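Local coordinates for uncharacterized protein (Streptococcus pneumoniae, PDB 3LFT) that binds L-tryptophan in a pocket and probably serves as the substrate-binding component of an ABC transporter, at residues Glu124-Leu129 against Ala161-Glu166; Asn117-Gln122 against Lys155-Lys160; Val182-Ser185 against Ala189-Val192; Thr149-Phe154 against Val165-Val170. One frame throughout, in Å; residues are numbered along the deposited sequence. Where two conformers were deposited one is given.

Contact 1 of 4, residues Glu124-Leu129 against Ala161-Glu166; sequences ELIKAL and AGLTVE
The last turns of helix 119-129 run past the turn that leads from helix 145-160 into strand 164-170, with the CA atoms of Lys127 and Ala161 8.0 Å apart. Lys127 makes the polar link. Its NZ donates a hydrogen bond of 2.8 Å to Ala161 O, arriving almost head-on, with a C=O...N angle of 173°. To get there the lysine chain folds instead of stretching out: after CG, which lies anti to the carbonyl carbon, it bends at both chi2 (-71°) and chi3 (-67°), and the ammonium group swings round to the carbonyl. The acceptor sits at the C-terminal end of helix 145-160, where the helix dipole would probably make a cation welcome. Gly162 closes that helix in a Schellman motif, its positive phi turning the chain into strand 164-170, the second strand of the beta-alpha-beta unit. The aliphatic part of the same lysine packs as well. Its CD lies 3.9 Å from Leu163 CD1 as the two side chains slide past each other in opposite directions, and 4.3 Å from Ala161 CB. Deeper in, Ile126 CG2 approaches the same Leu163 CD1 at 4.3 Å, a looser touch between buried branches. Ile136 of strand 135-141 lies against both Ile126 and Leu163, while Ala158 of helix 145-160 also packs on Leu163.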
loop_
_atom_site.group_PDB
_atom_site.type_symbol
_atom_site.label_atom_id
_atom_site.label_comp_id
_atom_site.label_asym_id
_atom_site.label_seq_id
_atom_site.Cartn_x
_atom_site.Cartn_y
_atom_site.Cartn_z
ATOM N N GLU A 124 10.849 -9.096 12.815
ATOM C CA GLU A 124 10.723 -9.592 14.189
ATOM C C GLU A 124 9.571 -10.597 14.297
ATOM O O GLU A 124 9.700 -11.617 14.965
ATOM C CB GLU A 124 10.587 -8.436 15.200
ATOM C CG GLU A 124 11.885 -7.635 15.379
ATOM C CD GLU A 124 11.709 -6.228 15.967
ATOM O OE1 GLU A 124 10.582 -5.673 15.980
ATOM O OE2 GLU A 124 12.733 -5.653 16.397
ATOM N N LEU A 125 8.462 -10.330 13.616
ATOM C CA LEU A 125 7.308 -11.240 13.651
ATOM C C LEU A 125 7.631 -12.582 12.996
ATOM O O LEU A 125 7.263 -13.646 13.507
ATOM C CB LEU A 125 6.101 -10.597 12.972
ATOM C CG LEU A 125 4.788 -11.411 13.006
ATOM C CD1 LEU A 125 4.280 -11.720 14.405
ATOM C CD2 LEU A 125 3.720 -10.642 12.204
ATOM N N ILE A 126 8.317 -12.530 11.855
ATOM C CA ILE A 126 8.732 -13.758 11.185
ATOM C C ILE A 126 9.623 -14.619 12.090
ATOM O O ILE A 126 9.425 -15.836 12.192
ATOM C CB ILE A 126 9.443 -13.461 9.851
ATOM C CG1 ILE A 126 8.439 -12.824 8.867
ATOM C CG2 ILE A 126 10.053 -14.755 9.260
ATOM C CD1 ILE A 126 9.100 -12.167 7.637
ATOM N N LYS A 127 10.598 -13.981 12.739
ATOM C CA LYS A 127 11.500 -14.668 13.665
ATOM C C LYS A 127 10.753 -15.281 14.848
ATOM O O LYS A 127 11.119 -16.362 15.316
ATOM C CB LYS A 127 12.559 -13.699 14.190
ATOM C CG LYS A 127 13.534 -13.194 13.148
ATOM C CD LYS A 127 14.525 -14.248 12.667
ATOM C CE LYS A 127 15.473 -14.663 13.771
ATOM N NZ LYS A 127 16.631 -15.394 13.183
ATOM N N ALA A 128 9.717 -14.595 15.336
ATOM C CA ALA A 128 8.977 -15.057 16.508
ATOM C C ALA A 128 7.958 -16.139 16.166
ATOM O O ALA A 128 7.814 -17.125 16.904
ATOM C CB ALA A 128 8.288 -13.885 17.177
ATOM N N LEU A 129 7.266 -15.961 15.044
ATOM C CA LEU A 129 6.140 -16.815 14.708
ATOM C C LEU A 129 6.545 -18.086 13.961
ATOM O O LEU A 129 5.957 -19.151 14.157
ATOM C CB LEU A 129 5.104 -15.997 13.916
ATOM C CG LEU A 129 3.766 -16.642 13.570
ATOM C CD1 LEU A 129 3.019 -17.105 14.807
ATOM C CD2 LEU A 129 2.929 -15.649 12.783
ATOM N N ALA A 161 18.974 -9.958 11.091
ATOM C CA ALA A 161 18.305 -10.927 11.952
ATOM C C ALA A 161 18.645 -12.367 11.570
ATOM O O ALA A 161 18.097 -13.311 12.143
ATOM C CB ALA A 161 16.798 -10.708 11.928
ATOM N N GLY A 162 19.545 -12.528 10.604
ATOM C CA GLY A 162 20.047 -13.837 10.230
ATOM C C GLY A 162 19.215 -14.598 9.225
ATOM O O GLY A 162 19.344 -15.819 9.109
ATOM N N LEU A 163 18.381 -13.873 8.482
ATOM C CA LEU A 163 17.576 -14.454 7.417
ATOM C C LEU A 163 18.172 -14.107 6.058
ATOM O O LEU A 163 18.968 -13.177 5.941
ATOM C CB LEU A 163 16.145 -13.916 7.494
ATOM C CG LEU A 163 15.369 -14.290 8.756
ATOM C CD1 LEU A 163 14.121 -13.447 8.866
ATOM C CD2 LEU A 163 15.004 -15.771 8.738
ATOM N N THR A 164 17.799 -14.871 5.036
ATOM C CA THR A 164 18.197 -14.569 3.660
ATOM C C THR A 164 16.951 -14.234 2.847
ATOM O O THR A 164 15.884 -14.832 3.043
ATOM C CB THR A 164 18.949 -15.751 3.022
ATOM O OG1 THR A 164 20.150 -16.021 3.771
ATOM C CG2 THR A 164 19.342 -15.451 1.566
ATOM N N VAL A 165 17.080 -13.244 1.969
ATOM C CA VAL A 165 15.972 -12.823 1.112
ATOM C C VAL A 165 16.415 -12.989 -0.336
ATOM O O VAL A 165 17.471 -12.480 -0.744
ATOM C CB VAL A 165 15.553 -11.359 1.354
ATOM C CG1 VAL A 165 14.442 -10.949 0.395
ATOM C CG2 VAL A 165 15.116 -11.140 2.792
ATOM N N GLU A 166 15.627 -13.768 -1.069
ATOM C CA GLU A 166 15.776 -13.910 -2.515
ATOM C C GLU A 166 14.612 -13.179 -3.160
ATOM O O GLU A 166 13.458 -13.314 -2.723
ATOM C CB GLU A 166 15.762 -15.387 -2.931
ATOM C CG GLU A 166 16.050 -15.642 -4.422
ATOM C CD GLU A 166 16.439 -17.090 -4.732
ATOM O OE1 GLU A 166 16.791 -17.361 -5.900
ATOM O OE2 GLU A 166 16.397 -17.944 -3.816
#

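Contact 2 of 4, residues Asn117-Gln122 against Lys155-Lys160; sequences NPAQQQ and KAYAEK
Tyr157 lays one face of its ring on the first turn of helix 119-129, where Gln120 covers it. The tyrosine CG is anti to the carbonyl carbon, beside the backbone N, which brings the ring over to that helix. Gln120 CB stands over the middle of the ring, 3.8 Å from the centroid and 10° off the ring normal, a CH-pi contact. The glutamine runs out fully extended, with CG anti to the backbone N (chi1 176°), and this carries its amide along the ring toward the hydroxyl end. OE1 comes 3.6 Å from Tyr157 CE1, and the amide plane is turned 36° from that of the ring. Gln120 NE2 is hydrogen-bonded to Glu124 OE2, one turn further along, which steadies the amide. Ala119 CB meets the ring obliquely at CD2, at 4.0 Å. Alanine and glutamine together form a small ledge where helix 119-129 packs against helix 145-160. Pro118, centre of an inverse gamma turn, occupies the N-cap position of helix 119-129. Around this turn, the side-chain amides of Asn117 and Gln122 pair through two hydrogen bonds: Gln122 NE2 to Asn117 OD1 and Asn117 ND2 to Gln122 OE1, both 2.9 Å. The Asn117 donor stands well above the carbonyl plane of Gln122. Gln122 OE1 also accepts from Trp191 NE1, and its NE2 donates to Val232 O, so this buried amide is held at both ends.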
loop_
_atom_site.group_PDB
_atom_site.type_symbol
_atom_site.label_atom_id
_atom_site.label_comp_id
_atom_site.label_asym_id
_atom_site.label_seq_id
_atom_site.Cartn_x
_atom_site.Cartn_y
_atom_site.Cartn_z
ATOM N N ASN A 117 6.261 1.041 5.143
ATOM C CA ASN A 117 6.181 -0.356 5.568
ATOM C C ASN A 117 7.039 -0.675 6.785
ATOM O O ASN A 117 8.234 -0.383 6.780
ATOM C CB ASN A 117 6.593 -1.289 4.431
ATOM C CG ASN A 117 6.300 -2.746 4.768
ATOM O OD1 ASN A 117 5.131 -3.079 5.084
ATOM N ND2 ASN A 117 7.313 -3.611 4.737
ATOM N N PRO A 118 6.447 -1.278 7.839
ATOM C CA PRO A 118 7.223 -1.531 9.064
ATOM C C PRO A 118 8.055 -2.808 8.936
ATOM O O PRO A 118 7.756 -3.859 9.525
ATOM C CB PRO A 118 6.152 -1.634 10.153
ATOM C CG PRO A 118 4.938 -1.999 9.467
ATOM C CD PRO A 118 5.003 -1.481 8.051
ATOM N N ALA A 119 9.130 -2.690 8.166
ATOM C CA ALA A 119 9.962 -3.834 7.855
ATOM C C ALA A 119 10.597 -4.472 9.086
ATOM O O ALA A 119 10.631 -5.692 9.192
ATOM C CB ALA A 119 11.038 -3.444 6.844
ATOM N N GLN A 120 11.150 -3.661 9.979
ATOM C CA GLN A 120 11.781 -4.213 11.178
ATOM C C GLN A 120 10.807 -5.078 11.966
ATOM O O GLN A 120 11.144 -6.200 12.382
ATOM C CB GLN A 120 12.357 -3.096 12.055
ATOM C CG GLN A 120 12.961 -3.602 13.376
ATOM C CD GLN A 120 13.555 -2.500 14.239
ATOM O OE1 GLN A 120 13.884 -1.417 13.749
ATOM N NE2 GLN A 120 13.697 -2.772 15.532
ATOM N N GLN A 121 9.605 -4.554 12.168
ATOM C CA GLN A 121 8.578 -5.297 12.904
ATOM C C GLN A 121 8.133 -6.555 12.186
ATOM O O GLN A 121 7.850 -7.573 12.828
ATOM C CB GLN A 121 7.365 -4.433 13.223
ATOM C CG GLN A 121 7.565 -3.409 14.324
ATOM C CD GLN A 121 6.339 -2.543 14.451
ATOM O OE1 GLN A 121 6.263 -1.474 13.845
ATOM N NE2 GLN A 121 5.341 -3.022 15.199
ATOM N N GLN A 122 8.092 -6.525 10.857
ATOM C CA GLN A 122 7.753 -7.727 10.102
ATOM C C GLN A 122 8.831 -8.786 10.264
ATOM O O GLN A 122 8.504 -9.966 10.452
ATOM C CB GLN A 122 7.530 -7.385 8.634
ATOM C CG GLN A 122 6.249 -6.601 8.434
ATOM C CD GLN A 122 6.088 -6.044 7.038
ATOM O OE1 GLN A 122 6.987 -6.145 6.201
ATOM N NE2 GLN A 122 4.942 -5.432 6.788
ATOM N N LYS A 155 15.168 -6.351 3.121
ATOM C CA LYS A 155 16.346 -7.206 2.961
ATOM C C LYS A 155 17.426 -6.827 3.977
ATOM O O LYS A 155 18.063 -7.695 4.575
ATOM C CB LYS A 155 16.865 -7.105 1.518
ATOM C CG LYS A 155 17.922 -8.102 1.126
ATOM C CD LYS A 155 18.289 -7.914 -0.348
ATOM C CE LYS A 155 19.569 -8.647 -0.729
ATOM N NZ LYS A 155 19.422 -10.130 -0.708
ATOM N N ALA A 156 17.624 -5.533 4.185
ATOM C CA ALA A 156 18.647 -5.086 5.131
ATOM C C ALA A 156 18.337 -5.564 6.560
ATOM O O ALA A 156 19.200 -6.114 7.247
ATOM C CB ALA A 156 18.818 -3.577 5.070
ATOM N N TYR A 157 17.083 -5.406 6.986
ATOM C CA TYR A 157 16.673 -5.873 8.313
ATOM C C TYR A 157 16.710 -7.384 8.457
ATOM O O TYR A 157 17.146 -7.911 9.488
ATOM C CB TYR A 157 15.280 -5.358 8.664
ATOM C CG TYR A 157 15.291 -3.952 9.194
ATOM C CD1 TYR A 157 15.914 -3.655 10.410
ATOM C CD2 TYR A 157 14.680 -2.917 8.487
ATOM C CE1 TYR A 157 15.937 -2.364 10.904
ATOM C CE2 TYR A 157 14.701 -1.611 8.975
ATOM C CZ TYR A 157 15.329 -1.348 10.186
ATOM O OH TYR A 157 15.358 -0.065 10.687
ATOM N N ALA A 158 16.250 -8.087 7.428
ATOM C CA ALA A 158 16.227 -9.544 7.466
ATOM C C ALA A 158 17.624 -10.117 7.618
ATOM O O ALA A 158 17.842 -11.037 8.405
ATOM C CB ALA A 158 15.567 -10.101 6.233
ATOM N N GLU A 159 18.570 -9.562 6.868
ATOM C CA GLU A 159 19.948 -10.041 6.910
ATOM C C GLU A 159 20.545 -9.876 8.314
ATOM O O GLU A 159 21.215 -10.789 8.826
ATOM C CB GLU A 159 20.776 -9.319 5.848
ATOM N N LYS A 160 20.272 -8.734 8.950
ATOM C CA LYS A 160 20.722 -8.465 10.324
ATOM C C LYS A 160 20.179 -9.455 11.356
ATOM O O LYS A 160 20.856 -9.759 12.358
ATOM C CB LYS A 160 20.363 -7.038 10.755
ATOM C CG LYS A 160 21.379 -5.996 10.347
ATOM C CD LYS A 160 21.114 -4.679 11.047
ATOM C CE LYS A 160 22.071 -3.607 10.558
ATOM N NZ LYS A 160 22.087 -2.408 11.455
#

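Contact 3 of 4, residues Val182-Ser185 against Ala189-Val192; sequences VMTS and AIWV
The hydroxyl OG1 of Thr184, a residue whose methyl CG2 touches Ile190 across the contact, is hydrogen-bonded to Val180 O and weakly to Thr181 O, so it turns back to the preceding turn of helix 176-183. Chi1 of 59° sets OG1 between the backbone N and the carbonyl carbon and leaves the methyl CG2 to face the strand, 3.7 Å from Ile190 CD1. The two side chains meet at a slant. The second apolar touch is made by Met183, a selenomethionine, in the conformer described here. Its chain bends at the last torsion, chi3 -69°, and brings the terminal methyl CE over the isoleucine branch point, 3.9 Å from both Ile190 CG2 and Ile190 CG1. The selenomethionine and isoleucine chains cross at about a right angle; Thr184 CG2 takes the delta carbon. Strand 189-192 belongs to the parallel four-stranded sheet, between strands 135-141 and 216-218, and the end of helix 176-183 packs on one of its faces. Trp191, whose side chain starts away from this helix, stacks on Phe154 on the opposite face of the sheet, while Leu139 of strand 135-141 adds to the surface beneath Met183. Because the threonine hydroxyl bonds back to earlier carbonyls of the chain and all three touching residues are buried, the helix end is held to the strand by dispersion and hydrophobic burial, without polar pairing between them.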
loop_
_atom_site.group_PDB
_atom_site.type_symbol
_atom_site.label_atom_id
_atom_site.label_comp_id
_atom_site.label_asym_id
_atom_site.label_seq_id
_atom_site.Cartn_x
_atom_site.Cartn_y
_atom_site.Cartn_z
ATOM N N VAL A 182 7.774 -21.570 -8.790
ATOM C CA VAL A 182 9.234 -21.591 -8.758
ATOM C C VAL A 182 9.788 -21.245 -7.367
ATOM O O VAL A 182 10.612 -21.970 -6.803
ATOM C CB VAL A 182 9.842 -20.635 -9.832
ATOM C CG1 VAL A 182 11.359 -20.505 -9.659
ATOM C CG2 VAL A 182 9.472 -21.091 -11.233
HETATM N N MSE A 183 9.314 -20.142 -6.804
HETATM C CA MSE A 183 9.888 -19.665 -5.561
HETATM C C MSE A 183 9.648 -20.614 -4.397
HETATM O O MSE A 183 10.490 -20.726 -3.530
HETATM C CB MSE A 183 9.408 -18.253 -5.230
HETATM C CG MSE A 183 7.983 -18.174 -4.704
HETATM SE SE MSE A 183 7.306 -16.376 -4.705
HETATM C CE MSE A 183 8.398 -15.609 -3.305
ATOM N N THR A 184 8.528 -21.330 -4.397
ATOM C CA THR A 184 8.202 -22.150 -3.223
ATOM C C THR A 184 9.061 -23.406 -3.082
ATOM O O THR A 184 9.057 -24.032 -2.027
ATOM C CB THR A 184 6.684 -22.458 -3.058
ATOM O OG1 THR A 184 6.171 -23.139 -4.204
ATOM C CG2 THR A 184 5.863 -21.194 -2.779
ATOM N N SER A 185 9.798 -23.770 -4.130
ATOM C CA SER A 185 10.785 -24.845 -4.042
ATOM C C SER A 185 12.139 -24.311 -3.572
ATOM O O SER A 185 13.062 -25.087 -3.293
ATOM C CB SER A 185 10.950 -25.527 -5.401
ATOM O OG SER A 185 11.893 -24.834 -6.197
ATOM N N ALA A 189 9.465 -19.178 3.154
ATOM C CA ALA A 189 8.332 -18.297 3.388
ATOM C C ALA A 189 8.287 -17.280 2.278
ATOM O O ALA A 189 9.327 -16.962 1.683
ATOM C CB ALA A 189 8.474 -17.580 4.744
ATOM N N ILE A 190 7.086 -16.795 2.000
ATOM C CA ILE A 190 6.865 -15.745 1.000
ATOM C C ILE A 190 6.545 -14.464 1.741
ATOM O O ILE A 190 5.706 -14.480 2.636
ATOM C CB ILE A 190 5.694 -16.101 0.049
ATOM C CG1 ILE A 190 5.986 -17.388 -0.733
ATOM C CG2 ILE A 190 5.390 -14.928 -0.911
ATOM C CD1 ILE A 190 4.743 -17.994 -1.363
ATOM N N TRP A 191 7.221 -13.377 1.384
ATOM C CA TRP A 191 6.921 -12.041 1.892
ATOM C C TRP A 191 6.503 -11.138 0.744
ATOM O O TRP A 191 7.084 -11.182 -0.345
ATOM C CB TRP A 191 8.126 -11.460 2.635
ATOM C CG TRP A 191 7.992 -10.026 3.032
ATOM C CD1 TRP A 191 7.313 -9.531 4.104
ATOM C CD2 TRP A 191 8.544 -8.908 2.340
ATOM N NE1 TRP A 191 7.409 -8.145 4.123
ATOM C CE2 TRP A 191 8.185 -7.750 3.059
ATOM C CE3 TRP A 191 9.363 -8.778 1.207
ATOM C CZ2 TRP A 191 8.580 -6.464 2.655
ATOM C CZ3 TRP A 191 9.749 -7.488 0.800
ATOM C CH2 TRP A 191 9.368 -6.356 1.534
ATOM N N VAL A 192 5.455 -10.351 0.975
ATOM C CA VAL A 192 4.938 -9.424 -0.042
ATOM C C VAL A 192 4.925 -8.035 0.560
ATOM O O VAL A 192 4.331 -7.842 1.626
ATOM C CB VAL A 192 3.498 -9.769 -0.473
ATOM C CG1 VAL A 192 3.031 -8.820 -1.580
ATOM C CG2 VAL A 192 3.416 -11.211 -0.970
#

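Contact 4 of 4, residues Thr149-Phe154 against Val165-Val170; sequences TQVEEF and VETFAV
Aliphatic packing joins Val151 to Thr167: the valine methyl CG1 meets the threonine methyl CG2 at 3.8 Å, the side chains crossing at a slant. Thr167 has CG2 anti to the carbonyl carbon, which turns this methyl to the helix and leaves OG1 between N and C. The CA atoms of Val151 and Thr167 are 8.2 Å apart. Aromatic-aliphatic packing makes the other touch. The ring of Phe154 meets Val165 CG2, which is 3.9 Å from CE2 and 4.0 Å from CD2 and approaches the ring obliquely. The CB of Phe154 does not head for the strand, yet with chi1 at -179° the ring end swings nearer to it. The same ring touches Ile136, and Gln122, Val123 and Ile126 of helix 119-129 also pack on it. Backbone hydrogen bonds run within the helix, where Phe154 N to Gln150 O is 2.9 Å, and, from the strand, to its sheet neighbour 135-141, where Glu166 pairs with Ile136 and Ala138. Helix 145-160 is the crossover of the beta-alpha-beta unit whose strands are 135-141 and 164-170, and here it lies on the sheet edge formed by its second strand. Since every cross-contact is hydrocarbon on hydrocarbon, adhesion here rests on dispersion and hydrophobic burial, with Thr167 at the exposed margin.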
loop_
_atom_site.group_PDB
_atom_site.type_symbol
_atom_site.label_atom_id
_atom_site.label_comp_id
_atom_site.label_asym_id
_atom_site.label_seq_id
_atom_site.Cartn_x
_atom_site.Cartn_y
_atom_site.Cartn_z
ATOM N N THR A 149 11.765 0.256 -2.936
ATOM C CA THR A 149 12.250 0.788 -1.672
ATOM C C THR A 149 12.007 -0.222 -0.534
ATOM O O THR A 149 12.868 -0.458 0.315
ATOM C CB THR A 149 11.487 2.126 -1.374
ATOM O OG1 THR A 149 11.753 3.066 -2.428
ATOM C CG2 THR A 149 11.900 2.696 -0.010
ATOM N N GLN A 150 10.813 -0.800 -0.514
ATOM C CA GLN A 150 10.452 -1.699 0.585
ATOM C C GLN A 150 11.283 -2.964 0.602
ATOM O O GLN A 150 11.676 -3.442 1.669
ATOM C CB GLN A 150 8.979 -2.076 0.500
ATOM C CG GLN A 150 8.015 -0.942 0.754
ATOM C CD GLN A 150 6.619 -1.405 0.515
ATOM O OE1 GLN A 150 6.051 -2.107 1.346
ATOM N NE2 GLN A 150 6.049 -1.030 -0.648
ATOM N N VAL A 151 11.550 -3.492 -0.592
ATOM C CA VAL A 151 12.380 -4.678 -0.719
ATOM C C VAL A 151 13.805 -4.421 -0.201
ATOM O O VAL A 151 14.339 -5.234 0.546
ATOM C CB VAL A 151 12.379 -5.203 -2.182
ATOM C CG1 VAL A 151 13.390 -6.351 -2.335
ATOM C CG2 VAL A 151 10.995 -5.686 -2.546
ATOM N N GLU A 152 14.384 -3.273 -0.555
ATOM C CA GLU A 152 15.713 -2.880 -0.062
ATOM C C GLU A 152 15.729 -2.838 1.468
ATOM O O GLU A 152 16.616 -3.424 2.092
ATOM C CB GLU A 152 16.141 -1.525 -0.628
ATOM C CG GLU A 152 16.442 -1.511 -2.124
ATOM C CD GLU A 152 16.533 -0.100 -2.693
ATOM O OE1 GLU A 152 16.257 0.874 -1.957
ATOM O OE2 GLU A 152 16.886 0.038 -3.882
ATOM N N GLU A 153 14.755 -2.151 2.071
ATOM C CA GLU A 153 14.733 -1.979 3.524
ATOM C C GLU A 153 14.503 -3.302 4.241
ATOM O O GLU A 153 15.143 -3.608 5.244
ATOM C CB GLU A 153 13.675 -0.934 3.913
ATOM C CG GLU A 153 14.019 0.491 3.477
ATOM C CD GLU A 153 13.082 1.537 4.053
ATOM O OE1 GLU A 153 12.404 1.261 5.078
ATOM O OE2 GLU A 153 13.041 2.645 3.473
ATOM N N PHE A 154 13.581 -4.099 3.719
ATOM C CA PHE A 154 13.287 -5.398 4.308
ATOM C C PHE A 154 14.493 -6.327 4.259
ATOM O O PHE A 154 14.808 -6.984 5.230
ATOM C CB PHE A 154 12.040 -6.023 3.648
ATOM C CG PHE A 154 11.653 -7.375 4.216
ATOM C CD1 PHE A 154 10.808 -7.462 5.318
ATOM C CD2 PHE A 154 12.138 -8.551 3.648
ATOM C CE1 PHE A 154 10.438 -8.703 5.823
ATOM C CE2 PHE A 154 11.765 -9.798 4.143
ATOM C CZ PHE A 154 10.922 -9.869 5.257
ATOM N N VAL A 165 17.080 -13.244 1.969
ATOM C CA VAL A 165 15.972 -12.823 1.112
ATOM C C VAL A 165 16.415 -12.989 -0.336
ATOM O O VAL A 165 17.471 -12.480 -0.744
ATOM C CB VAL A 165 15.553 -11.359 1.354
ATOM C CG1 VAL A 165 14.442 -10.949 0.395
ATOM C CG2 VAL A 165 15.116 -11.140 2.792
ATOM N N GLU A 166 15.627 -13.768 -1.069
ATOM C CA GLU A 166 15.776 -13.910 -2.515
ATOM C C GLU A 166 14.612 -13.179 -3.160
ATOM O O GLU A 166 13.458 -13.314 -2.723
ATOM C CB GLU A 166 15.762 -15.387 -2.931
ATOM C CG GLU A 166 16.050 -15.642 -4.422
ATOM C CD GLU A 166 16.439 -17.090 -4.732
ATOM O OE1 GLU A 166 16.791 -17.361 -5.900
ATOM O OE2 GLU A 166 16.397 -17.944 -3.816
ATOM N N THR A 167 14.902 -12.407 -4.202
ATOM C CA THR A 167 13.866 -11.594 -4.854
ATOM C C THR A 167 13.230 -12.285 -6.059
ATOM O O THR A 167 13.928 -12.942 -6.844
ATOM C CB THR A 167 14.402 -10.209 -5.236
ATOM O OG1 THR A 167 15.552 -10.357 -6.078
ATOM C CG2 THR A 167 14.790 -9.446 -3.981
ATOM N N PHE A 168 11.911 -12.152 -6.171
ATOM C CA PHE A 168 11.123 -12.714 -7.255
ATOM C C PHE A 168 10.192 -11.622 -7.745
ATOM O O PHE A 168 9.016 -11.543 -7.356
ATOM C CB PHE A 168 10.362 -13.965 -6.809
ATOM C CG PHE A 168 11.258 -15.090 -6.391
ATOM C CD1 PHE A 168 11.668 -16.053 -7.321
ATOM C CD2 PHE A 168 11.722 -15.175 -5.075
ATOM C CE1 PHE A 168 12.505 -17.093 -6.932
ATOM C CE2 PHE A 168 12.564 -16.204 -4.681
ATOM C CZ PHE A 168 12.956 -17.165 -5.612
ATOM N N ALA A 169 10.747 -10.742 -8.569
ATOM C CA ALA A 169 9.973 -9.655 -9.144
ATOM C C ALA A 169 9.194 -10.144 -10.353
ATOM O O ALA A 169 9.681 -10.975 -11.136
ATOM C CB ALA A 169 10.872 -8.484 -9.513
ATOM N N VAL A 170 7.970 -9.655 -10.474
ATOM C CA VAL A 170 7.135 -9.868 -11.654
ATOM C C VAL A 170 6.816 -8.525 -12.307
ATOM O O VAL A 170 6.687 -7.511 -11.606
ATOM C CB VAL A 170 5.818 -10.629 -11.302
ATOM C CG1 VAL A 170 6.126 -12.032 -10.753
ATOM C CG2 VAL A 170 4.967 -9.884 -10.274
#

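How the contacts relate
All four contacts belong to the lobe built on the parallel four-stranded sheet 164-170, 135-141, 189-192, 216-218. Contacts 1 and 2 share helix 119-129, their centres 8 Å apart, and their segments alternate along the chain; contacts 2 and 4, with centres 11 Å apart, share helix 145-160, while contacts 1 and 4 share strand 164-170. Contact 3 follows later in the chain, its centre about 12 Å from that of contact 4, joined to it where Phe168 packs on Met183 and Trp191 on Val151. Helices thus cover both sheet faces, consistent with a two-lobed periplasmic-binding-type protein holding tryptophan between its lobes; the side chain of Val151 is about 12 Å from the bound tryptophan.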